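Local coordinates for guanylate kinase (Stenotrophomonas maltophilia, PDB 6WCT), which probably catalyses the ATP-dependent phosphorylation of GMP to GDP, a step in the recycling of guanine nucleotides, at residues R45-I49 against F199-R203. Numbering follows the deposited sequence.
Sequences RDPQI and FTASR
Gln48 brings the oxygen end of its amide over one face of the Arg203 guanidinium, the two planes only 11° apart. OE1 of Gln48 does the touching, 2.8 Å from NE of Arg203; it sits above the plane, where the angle is too poor for a hydrogen bond, and the packing there is tight. Phe199 O also lies over a face of the guanidinium, 3.7 Å above its plane and offset toward the rim. The charge is met at the edge instead. Asp46 OD2 takes NH2 of Arg203 at 2.6 Å on its syn side. This bond is fairly straight (162°) and lies nearly in the guanidinium plane, and the same oxygen accepts a second, weak bond from NH1 of Arg203. The carboxylate itself is turned steeply, 76° from the guanidinium. With CG anti to the backbone N, Asp46 reaches toward helix 188-203, while Arg203 stays extended from CG to NE to meet it. In this P-loop kinase fold the salt bridge ties the turn between helix 35-45, which follows the phosphate-binding loop, and edge strand 49-51 to the C-terminal part of helix 188-203. Asp46 to Ile49 form a type I beta turn, which brings acid, amide and isoleucine to the same arginine. Ile49 CD1 comes within 3.4 Å of Phe199 CD2, the apolar pair of the contact, and also lies against NH2 of Arg203. Both Ile49 and Phe199 are buried against Leu116 of strand 114-117, and the Phe199 ring meets that of Tyr25.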
# COMPACT_ATOMS: atom_id res chain seq x y z
N ARG A 45 -1.01 -10.97 14.00
CA ARG A 45 -2.12 -10.03 13.87
C ARG A 45 -2.93 -10.28 12.60
O ARG A 45 -4.11 -9.91 12.53
CB ARG A 45 -1.60 -8.59 13.89
CG ARG A 45 -2.68 -7.56 14.19
CD ARG A 45 -2.12 -6.15 14.15
NE ARG A 45 -1.13 -5.95 15.19
CZ ARG A 45 -0.42 -4.83 15.33
NH1 ARG A 45 -0.59 -3.83 14.48
NH2 ARG A 45 0.47 -4.74 16.30
N ASP A 46 -2.32 -10.85 11.56
CA ASP A 46 -2.97 -11.04 10.26
C ASP A 46 -2.73 -12.50 9.88
O ASP A 46 -1.85 -12.82 9.07
CB ASP A 46 -2.40 -10.10 9.20
CG ASP A 46 -3.28 -10.02 7.97
OD1 ASP A 46 -4.28 -10.79 7.89
OD2 ASP A 46 -2.95 -9.20 7.07
N PRO A 47 -3.52 -13.42 10.45
CA PRO A 47 -3.24 -14.85 10.27
C PRO A 47 -3.61 -15.43 8.92
O PRO A 47 -3.32 -16.61 8.67
CB PRO A 47 -4.06 -15.50 11.39
CG PRO A 47 -5.26 -14.57 11.53
CD PRO A 47 -4.72 -13.17 11.25
N GLN A 48 -4.27 -14.68 8.03
CA GLN A 48 -4.55 -15.27 6.73
C GLN A 48 -3.31 -15.36 5.83
O GLN A 48 -3.44 -15.78 4.67
CB GLN A 48 -5.67 -14.50 6.03
CG GLN A 48 -5.21 -13.30 5.29
CD GLN A 48 -6.38 -12.55 4.69
OE1 GLN A 48 -6.67 -11.43 5.09
NE2 GLN A 48 -7.07 -13.18 3.73
N ILE A 49 -2.13 -14.99 6.31
CA ILE A 49 -0.90 -15.07 5.54
C ILE A 49 -0.03 -16.11 6.20
O ILE A 49 0.26 -16.01 7.40
CB ILE A 49 -0.17 -13.72 5.47
CG1 ILE A 49 -1.07 -12.63 4.91
CG2 ILE A 49 1.12 -13.85 4.65
CD1 ILE A 49 -0.42 -11.26 4.96
N PHE A 199 -0.01 -4.92 4.07
CA PHE A 199 -0.76 -6.13 3.76
C PHE A 199 -2.25 -5.84 3.59
O PHE A 199 -2.89 -6.34 2.65
CB PHE A 199 -0.53 -7.20 4.82
CG PHE A 199 0.88 -7.74 4.83
CD1 PHE A 199 1.75 -7.46 3.78
CD2 PHE A 199 1.32 -8.52 5.86
CE1 PHE A 199 3.05 -7.97 3.79
CE2 PHE A 199 2.61 -9.04 5.87
CZ PHE A 199 3.48 -8.76 4.84
N THR A 200 -2.81 -5.02 4.48
CA THR A 200 -4.21 -4.65 4.36
C THR A 200 -4.48 -3.94 3.04
O THR A 200 -5.44 -4.26 2.33
CB THR A 200 -4.61 -3.75 5.54
OG1 THR A 200 -4.50 -4.50 6.77
CG2 THR A 200 -6.02 -3.19 5.35
N ALA A 201 -3.64 -2.96 2.69
CA ALA A 201 -3.87 -2.20 1.46
C ALA A 201 -3.82 -3.09 0.24
O ALA A 201 -4.56 -2.86 -0.73
CB ALA A 201 -2.84 -1.09 1.32
N SER A 202 -2.97 -4.11 0.24
CA SER A 202 -2.85 -4.94 -0.94
C SER A 202 -4.16 -5.68 -1.22
O SER A 202 -4.50 -5.91 -2.39
CB SER A 202 -1.68 -5.91 -0.80
OG SER A 202 -2.04 -7.03 0.00
N ARG A 203 -4.93 -6.05 -0.18
CA ARG A 203 -6.21 -6.70 -0.42
C ARG A 203 -7.28 -5.75 -0.93
O ARG A 203 -8.34 -6.22 -1.38
CB ARG A 203 -6.73 -7.36 0.85
CG ARG A 203 -5.76 -8.31 1.46
CD ARG A 203 -6.37 -9.09 2.57
NE ARG A 203 -5.29 -9.81 3.21
CZ ARG A 203 -4.69 -9.40 4.32
NH1 ARG A 203 -5.09 -8.29 4.92
NH2 ARG A 203 -3.70 -10.13 4.81